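Local structure of adenylyl-sulfate kinase 1, chloroplastic (Arabidopsis thaliana, 4FXP) at the adenosine-5'-phosphosulfate site. The protein catalyses the ATP-dependent 3'-phosphorylation of adenosine 5'-phosphosulfate to 3'-phosphoadenylyl sulfate, the activated sulfate that plants need for glucosinolate production, reproduction and viability. Numbering follows the deposited sequence.

The adenosine-5'-phosphosulfate site. Residues 61-62, 65, 74, 79, 82, 104-107, 142, 144, 153-157. With ADX (adenosine-5'-phosphosulfate), chain B.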
# COMPACT_ATOMS: atom_id res chain seq x y z
N GLY A 61 9.63 5.34 -7.09
CA GLY A 61 10.81 4.87 -6.41
C GLY A 61 11.31 5.88 -5.42
O GLY A 61 11.48 5.57 -4.24
N ASP A 62 11.57 7.09 -5.89
CA ASP A 62 12.12 8.09 -5.00
C ASP A 62 11.20 8.33 -3.80
O ASP A 62 11.67 8.31 -2.66
CB ASP A 62 12.46 9.39 -5.74
CG ASP A 62 13.79 9.30 -6.51
OD1 ASP A 62 13.77 9.06 -7.75
OD2 ASP A 62 14.85 9.46 -5.87
N ARG A 65 10.93 5.65 -1.24
CA ARG A 65 12.23 5.56 -0.57
C ARG A 65 12.41 6.58 0.55
O ARG A 65 13.38 6.50 1.31
CB ARG A 65 13.38 5.69 -1.57
CG ARG A 65 13.75 4.36 -2.26
CD ARG A 65 14.88 4.59 -3.25
NE ARG A 65 15.40 3.34 -3.81
CZ ARG A 65 16.27 2.56 -3.19
NH1 ARG A 65 16.71 2.88 -1.98
NH2 ARG A 65 16.71 1.44 -3.77
N PHE A 74 21.31 1.66 -2.05
CA PHE A 74 21.34 1.21 -3.44
C PHE A 74 22.25 0.02 -3.74
O PHE A 74 22.44 -0.37 -4.89
CB PHE A 74 21.63 2.42 -4.34
CG PHE A 74 20.58 3.48 -4.24
CD1 PHE A 74 19.49 3.48 -5.11
CD2 PHE A 74 20.63 4.44 -3.25
CE1 PHE A 74 18.50 4.44 -5.00
CE2 PHE A 74 19.64 5.41 -3.14
CZ PHE A 74 18.58 5.41 -4.01
N ARG A 79 18.32 -2.88 -3.36
CA ARG A 79 17.46 -2.66 -4.52
C ARG A 79 16.48 -3.82 -4.67
O ARG A 79 15.31 -3.61 -4.99
CB ARG A 79 18.27 -2.50 -5.81
CG ARG A 79 19.14 -1.24 -5.90
CD ARG A 79 19.57 -1.01 -7.34
NE ARG A 79 20.75 -0.16 -7.50
CZ ARG A 79 20.77 0.97 -8.19
NH1 ARG A 79 19.66 1.40 -8.79
NH2 ARG A 79 21.90 1.68 -8.30
N ASN A 82 13.90 -3.22 -2.05
CA ASN A 82 13.10 -2.08 -2.52
C ASN A 82 12.03 -2.56 -3.50
O ASN A 82 10.85 -2.27 -3.34
CB ASN A 82 14.02 -1.07 -3.23
CG ASN A 82 13.29 0.20 -3.65
OD1 ASN A 82 12.56 0.81 -2.86
ND2 ASN A 82 13.48 0.61 -4.90
N LEU A 104 9.76 2.72 -10.93
CA LEU A 104 11.04 2.55 -10.26
C LEU A 104 12.03 2.14 -11.32
O LEU A 104 11.65 1.50 -12.29
CB LEU A 104 10.97 1.39 -9.27
CG LEU A 104 10.44 1.50 -7.85
CD1 LEU A 104 8.99 1.95 -7.82
CD2 LEU A 104 10.60 0.14 -7.20
N ILE A 105 13.30 2.47 -11.13
CA ILE A 105 14.31 2.03 -12.08
C ILE A 105 14.21 0.51 -12.21
O ILE A 105 14.21 -0.03 -13.32
CB ILE A 105 15.72 2.47 -11.64
CG1 ILE A 105 15.83 4.00 -11.73
CG2 ILE A 105 16.79 1.79 -12.49
CD1 ILE A 105 17.18 4.56 -11.27
N SER A 106 14.13 -0.19 -11.09
CA SER A 106 13.92 -1.63 -11.01
C SER A 106 14.80 -2.38 -11.99
O SER A 106 14.30 -3.00 -12.86
CB SER A 106 12.43 -1.99 -11.15
OG SER A 106 11.84 -1.36 -12.22
N PRO A 107 16.12 -2.26 -11.86
CA PRO A 107 17.06 -2.71 -12.89
C PRO A 107 17.24 -4.21 -13.07
O PRO A 107 17.77 -4.62 -14.11
CB PRO A 107 18.37 -2.08 -12.41
CG PRO A 107 18.24 -2.04 -10.92
CD PRO A 107 16.78 -1.78 -10.65
N LYS A 142 17.54 15.64 -13.82
CA LYS A 142 17.83 15.85 -12.41
C LYS A 142 19.32 15.96 -12.12
O LYS A 142 19.73 16.03 -10.96
CB LYS A 142 17.19 14.76 -11.56
CG LYS A 142 15.66 14.75 -11.62
CD LYS A 142 15.07 13.57 -10.87
CE LYS A 142 15.49 13.58 -9.41
NZ LYS A 142 14.95 12.41 -8.65
N LEU A 144 21.59 13.85 -12.30
CA LEU A 144 22.17 12.62 -11.75
C LEU A 144 23.35 12.07 -12.55
O LEU A 144 24.35 11.65 -11.98
CB LEU A 144 21.09 11.55 -11.61
CG LEU A 144 20.06 11.87 -10.53
CD1 LEU A 144 18.82 10.97 -10.66
CD2 LEU A 144 20.70 11.72 -9.17
N ILE A 153 28.32 9.99 -7.30
CA ILE A 153 27.49 8.82 -7.07
C ILE A 153 28.14 7.56 -7.63
O ILE A 153 28.27 7.42 -8.84
CB ILE A 153 26.11 8.97 -7.72
CG1 ILE A 153 25.46 10.29 -7.29
CG2 ILE A 153 25.22 7.77 -7.38
CD1 ILE A 153 24.11 10.53 -7.92
N LYS A 154 28.55 6.66 -6.75
CA LYS A 154 29.10 5.38 -7.17
C LYS A 154 28.01 4.34 -7.44
O LYS A 154 26.95 4.37 -6.82
CB LYS A 154 30.09 4.86 -6.11
CG LYS A 154 31.29 5.77 -5.90
CD LYS A 154 32.21 5.25 -4.81
CE LYS A 154 33.35 6.21 -4.54
NZ LYS A 154 34.27 5.72 -3.47
N GLY A 155 28.27 3.43 -8.36
CA GLY A 155 27.30 2.40 -8.69
C GLY A 155 25.98 2.94 -9.22
O GLY A 155 24.91 2.44 -8.87
N PHE A 156 26.04 3.96 -10.06
CA PHE A 156 24.83 4.50 -10.66
C PHE A 156 24.39 3.63 -11.83
O PHE A 156 25.17 3.35 -12.74
CB PHE A 156 25.04 5.94 -11.12
CG PHE A 156 23.77 6.65 -11.50
CD1 PHE A 156 22.86 7.03 -10.52
CD2 PHE A 156 23.47 6.92 -12.82
CE1 PHE A 156 21.69 7.67 -10.86
CE2 PHE A 156 22.30 7.57 -13.17
CZ PHE A 156 21.40 7.94 -12.19
N THR A 157 23.13 3.19 -11.78
CA THR A 157 22.53 2.40 -12.85
C THR A 157 22.84 2.95 -14.24
O THR A 157 22.58 4.12 -14.52
CB THR A 157 21.00 2.39 -12.69
OG1 THR A 157 20.65 1.89 -11.40
CG2 THR A 157 20.35 1.53 -13.77
SB ADX B . 15.81 1.10 -7.74
O1B ADX B . 15.97 0.63 -6.39
O2B ADX B . 16.95 0.62 -8.56
O3B ADX B . 14.54 0.59 -8.29
PA ADX B . 14.70 3.61 -7.36
O1A ADX B . 13.97 3.04 -6.19
O2A ADX B . 13.79 3.89 -8.54
O3A ADX B . 15.86 2.61 -7.77
O5' ADX B . 15.43 4.95 -6.94
C5' ADX B . 16.07 5.77 -7.88
C4' ADX B . 16.38 7.12 -7.45
O4' ADX B . 17.31 7.05 -6.37
C3' ADX B . 17.04 7.93 -8.52
O3' ADX B . 16.13 8.78 -9.14
C2' ADX B . 17.97 8.73 -7.81
O2' ADX B . 17.31 9.90 -7.40
C1' ADX B . 18.31 8.01 -6.57
N9 ADX B . 19.62 7.42 -6.55
C8 ADX B . 20.54 7.58 -5.57
N7 ADX B . 21.58 6.77 -5.83
C5 ADX B . 21.31 6.07 -6.96
C6 ADX B . 22.00 5.10 -7.69
N6 ADX B . 23.27 4.64 -7.22
N1 ADX B . 21.45 4.58 -8.82
C2 ADX B . 20.25 5.00 -9.24
N3 ADX B . 19.55 5.93 -8.55
C4 ADX B . 20.05 6.48 -7.42
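Phe74 and Arg79 both turn CG beside their backbone N (chi1 -62° and -67°), whereas Asn82 holds CG anti to its own (chi1 -175°), and together they converge on adenosine-5'-phosphosulfate, the substrate. The Phe74 ring lies almost parallel over the adenine, its centroid 3.5 Å from that of the five-membered ring C8-N7-C5-C4-N9. The guanidinium of Arg65 overlaps the rim of the other face, with Phe74 CE1 over its centre, so the ring is held between arginine and purine. Phe156 supports the opposite side of the base, CE1 lying 3.4 Å from adenine C2.

Arg65, extended from CG to NE, grips the phosphosulfate side-on: NE gives a hydrogen bond to the 5'-phosphate oxygen O1A at 2.8 Å, and NH2 bonds the sulfate oxygen O1B nearly straight, both in the guanidinium plane. Asn82 ND2 also donates to O1A, which lies tilted out of the amide plane, so the bond is bent. The backbone N of Ile105 reaches phosphate O2A, and that of Ser106 reaches sulfate O3B.

Arg79 joins the two ends of the substrate. Its NH1 meets sulfate O2B at 2.8 Å in a salt bridge, while NH2 hydrogen-bonds adenine N1 at 3.0 Å; NE, bound to the carbonyl O of Phe74, helps fix its rotation. An alanine here would remove both substrate contacts and that tie, and would probably weaken the hold on both sulfate and adenine and loosen the Phe74 segment. Adenine N6 is read further by the carbonyl O of Gly155, approached from above its plane.

At the ribose, the carboxylate of Asp62 takes both hydroxyls on syn lone pairs, O3' to OD1 at 2.8 Å and O2' to OD2 at 2.9 Å, which probably orients the phosphate-accepting 3'-hydroxyl and may polarise it.

The pocket lies at the C-terminal ends of strands 56-60 and 99-103 of the P-loop kinase fold, with helix 61-64 bringing Asp62 to the ribose, helix 76-95 bringing Arg79 and Asn82 to the phosphosulfate, and the loop 153-157 bordering the adenine.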